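Local coordinates for protein acetyl-CoA acetyltransferase (Elizabethkingia anophelis NUHP1, PDB 6BN2) that probably joins two acetyl-CoA molecules into acetoacetyl-CoA, and runs the reverse cleavage, as a calcium-binding biosynthetic-type thiolase, at residues A186-S189 and Y190-A194; I370-L373 and K374-A378. All coordinates share one frame; numbering follows the deposited sequence.

Interaction 1. Residues A186-S189 and Y190-A194. With CA (calcium ion), chain B.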
# COMPACT_ATOMS: atom_id res chain seq x y z
N ALA A 186 24.77 -7.41 -19.13
CA ALA A 186 24.48 -8.45 -18.15
C ALA A 186 25.76 -9.04 -17.59
O ALA A 186 25.91 -9.18 -16.37
CB ALA A 186 23.61 -9.55 -18.76
N ILE A 187 26.70 -9.37 -18.48
CA ILE A 187 27.98 -9.92 -18.04
C ILE A 187 28.68 -8.94 -17.11
O ILE A 187 29.24 -9.32 -16.08
CB ILE A 187 28.85 -10.27 -19.25
CG1 ILE A 187 28.30 -11.53 -19.92
CG2 ILE A 187 30.31 -10.45 -18.83
CD1 ILE A 187 28.96 -11.87 -21.23
N GLN A 188 28.63 -7.65 -17.44
CA GLN A 188 29.23 -6.66 -16.55
C GLN A 188 28.54 -6.65 -15.18
O GLN A 188 29.20 -6.53 -14.15
CB GLN A 188 29.18 -5.27 -17.20
CG GLN A 188 29.74 -4.16 -16.33
CD GLN A 188 30.38 -3.06 -17.15
OE1 GLN A 188 31.46 -3.23 -17.72
NE2 GLN A 188 29.72 -1.92 -17.22
N SER A 189 27.21 -6.78 -15.15
CA SER A 189 26.52 -6.82 -13.86
C SER A 189 26.94 -8.03 -13.04
O SER A 189 27.21 -7.92 -11.84
CB SER A 189 25.00 -6.80 -14.08
OG SER A 189 24.30 -6.70 -12.85
N TYR A 190 27.04 -9.21 -13.67
CA TYR A 190 27.54 -10.39 -12.96
C TYR A 190 28.97 -10.18 -12.46
O TYR A 190 29.30 -10.56 -11.32
CB TYR A 190 27.49 -11.63 -13.86
CG TYR A 190 26.08 -12.16 -14.06
CD1 TYR A 190 25.46 -12.91 -13.07
CD2 TYR A 190 25.39 -11.92 -15.23
CE1 TYR A 190 24.16 -13.39 -13.25
CE2 TYR A 190 24.10 -12.39 -15.42
CZ TYR A 190 23.49 -13.12 -14.43
OH TYR A 190 22.21 -13.60 -14.63
N GLU A 191 29.84 -9.62 -13.30
CA GLU A 191 31.23 -9.43 -12.91
C GLU A 191 31.34 -8.45 -11.75
O GLU A 191 32.09 -8.67 -10.80
CB GLU A 191 32.04 -8.94 -14.09
CG GLU A 191 32.28 -9.96 -15.16
CD GLU A 191 32.95 -9.36 -16.38
OE1 GLU A 191 32.83 -8.12 -16.57
OE2 GLU A 191 33.56 -10.11 -17.15
N ARG A 192 30.60 -7.34 -11.83
CA ARG A 192 30.68 -6.33 -10.78
C ARG A 192 30.14 -6.88 -9.47
O ARG A 192 30.66 -6.56 -8.40
CB ARG A 192 29.90 -5.08 -11.19
CG ARG A 192 30.59 -4.27 -12.27
CD ARG A 192 29.65 -3.12 -12.69
NE ARG A 192 30.34 -2.19 -13.55
CZ ARG A 192 29.86 -1.01 -13.91
NH1 ARG A 192 28.67 -0.65 -13.47
NH2 ARG A 192 30.56 -0.21 -14.70
N SER A 193 29.08 -7.69 -9.54
CA SER A 193 28.49 -8.26 -8.33
C SER A 193 29.48 -9.19 -7.64
O SER A 193 29.65 -9.13 -6.41
CB SER A 193 27.21 -9.03 -8.68
OG SER A 193 26.22 -8.14 -9.21
N ALA A 194 30.11 -10.07 -8.40
CA ALA A 194 31.08 -10.99 -7.81
C ALA A 194 32.27 -10.23 -7.23
O ALA A 194 32.78 -10.58 -6.16
CB ALA A 194 31.54 -12.00 -8.86
CA CA B . 19.54 -12.90 -15.19
O HOH W 1 20.36 -13.24 -13.11
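Q188 and R192 stack one helical turn apart. The Q188 amide and the R192 guanidinium are only 6° from parallel. Q188 NE2 sits 3.2 Å from R192 NH2, over one guanidinium face and toward its rim. NE2 and NH2 are both donors, so the pair is stacked without a hydrogen bond between them. Q188 CG lies anti to its backbone N (chi1 178°), and the bend at chi2 lays the amide over the arginine. R192 NH2 bonds A342 O.

Backbone bonds tie the turn together: Y190 N to A186 O, E191 N to I187 O and R192 N to Q188 O. S189 O takes two donors from S193, one on each face of its carbonyl plane. S193 N is at 3.0 Å and S193 OG at 2.8 Å from this oxygen.

I187 CG2 lies against the E191 carboxylate, 3.7 Å from OE2. The apolar pair, A186 CB and Y190 CE2, is looser at 4.4 Å.

Y190 OH binds the calcium at 2.8 Å, with water 1 and A254 O. Loop residues V230 and F232 touch the Y190 ring.

The segments are consecutive turns of helix 179-198. S189 OG bonds E325 and the G350 backbone. S189, Y190 and S193 touch A353 of helix 351-354.

Interaction 2. Residues I370-L373 and K374-A378; sequences INVL and KQNNA
N376 has its CG beside the backbone N (chi1 -68°), which folds the amide back along the helix toward V372. N376 ND2 then donates to V372 O at 2.8 Å, with an N-H...O angle of 166°. The oxygen lies close to the amide plane of N376. N376 N also reaches V372 O, but weakly. The V372 and N376 side chains run side by side, and V372 CG1 is 3.8 Å from N376 ND2.

Q375 also turns back, over the carbonyl of N371. Its CD is 3.2 Å from N371 O, while Q375 N bonds the same oxygen at 2.8 Å. Its amide is fixed at both ends: NE2 bonds K201 O and OE1 bonds N348.

K374 lies alongside I370, with K374 CE 4.1 Å from I370 CG2. The chain is extended to CE and bends at chi4, and NZ hydrogen-bonds N399 OD1 and L280 O.

L373 CD2 packs on A378 CB at 3.7 Å. Strand 391-399 borders L373, and F320 of strand 320-323 touches V372, N376 and A378.

The chain leaves the helix in a Schellman motif. A378 N bonds L373 O almost straight, at 2.9 Å, and N377 N bonds K374 O. N377, the C' residue, has positive phi (50°). This motif closes helix 358-375 and turns the chain toward strand 380-387 of the thiolase fold's C-terminal half.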
# COMPACT_ATOMS: atom_id res chain seq x y z
N ILE A 370 23.86 4.07 -0.60
CA ILE A 370 24.51 4.66 0.58
C ILE A 370 25.93 4.13 0.72
O ILE A 370 26.89 4.87 0.97
CB ILE A 370 23.69 4.38 1.85
CG1 ILE A 370 22.41 5.22 1.82
CG2 ILE A 370 24.53 4.64 3.12
CD1 ILE A 370 21.34 4.74 2.80
N ASN A 371 26.08 2.82 0.56
CA ASN A 371 27.39 2.22 0.75
C ASN A 371 28.31 2.47 -0.43
O ASN A 371 29.50 2.65 -0.23
CB ASN A 371 27.20 0.73 1.05
CG ASN A 371 26.63 0.54 2.43
OD1 ASN A 371 25.40 0.36 2.62
ND2 ASN A 371 27.48 0.67 3.42
N VAL A 372 27.77 2.52 -1.65
CA VAL A 372 28.59 2.92 -2.80
C VAL A 372 29.19 4.30 -2.57
O VAL A 372 30.39 4.53 -2.82
CB VAL A 372 27.75 2.89 -4.10
CG1 VAL A 372 28.46 3.70 -5.19
CG2 VAL A 372 27.49 1.45 -4.56
N LEU A 373 28.38 5.25 -2.09
CA LEU A 373 28.91 6.59 -1.85
C LEU A 373 30.03 6.58 -0.80
O LEU A 373 31.05 7.25 -0.97
CB LEU A 373 27.79 7.55 -1.43
CG LEU A 373 26.70 7.80 -2.46
CD1 LEU A 373 25.63 8.68 -1.81
CD2 LEU A 373 27.27 8.47 -3.72
N LYS A 374 29.86 5.82 0.28
CA LYS A 374 30.90 5.78 1.30
C LYS A 374 32.15 5.08 0.79
O LYS A 374 33.27 5.53 1.07
CB LYS A 374 30.36 5.11 2.56
CG LYS A 374 29.30 5.96 3.24
CD LYS A 374 28.76 5.33 4.52
CE LYS A 374 27.70 6.25 5.12
NZ LYS A 374 28.26 7.61 5.38
N GLN A 375 31.98 4.00 0.03
CA GLN A 375 33.12 3.26 -0.51
C GLN A 375 33.96 4.10 -1.44
O GLN A 375 35.17 3.87 -1.59
CB GLN A 375 32.63 2.00 -1.23
CG GLN A 375 32.09 0.95 -0.25
CD GLN A 375 31.10 -0.01 -0.87
OE1 GLN A 375 30.93 -0.06 -2.09
NE2 GLN A 375 30.42 -0.79 -0.03
N ASN A 376 33.35 5.09 -2.08
CA ASN A 376 34.02 5.93 -3.06
C ASN A 376 34.24 7.36 -2.56
O ASN A 376 34.60 8.22 -3.36
CB ASN A 376 33.22 5.91 -4.36
CG ASN A 376 33.27 4.54 -5.03
OD1 ASN A 376 34.23 4.24 -5.74
ND2 ASN A 376 32.25 3.71 -4.80
N ASN A 377 34.03 7.61 -1.27
CA ASN A 377 34.25 8.93 -0.68
C ASN A 377 33.54 10.02 -1.48
O ASN A 377 34.11 11.07 -1.79
CB ASN A 377 35.75 9.23 -0.56
CG ASN A 377 36.04 10.41 0.33
OD1 ASN A 377 35.33 10.65 1.31
ND2 ASN A 377 37.08 11.17 0.00
N ALA A 378 32.29 9.75 -1.83
CA ALA A 378 31.49 10.59 -2.72
C ALA A 378 30.50 11.42 -1.91
O ALA A 378 30.35 11.25 -0.70
CB ALA A 378 30.76 9.72 -3.74

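Overall arrangement
The two contacts come in series along the chain. Interaction 1 lies on helix 179-198, in the N-terminal thiolase domain. Interaction 2 lies at the end of helix 358-375, in the C-terminal thiolase domain. Their centres are 19 Å apart and their nearest atoms about 9 Å apart, so they do not touch. Interaction 1 lies within a helix and carries a calcium ligand. The S189 side chain is about 10 Å from that of H356, predicted to be a proton acceptor. Interaction 2 lies away from the catalytic and calcium sites. It is structural packing, set against strands 320-323 and 391-399 of the mixed sheet.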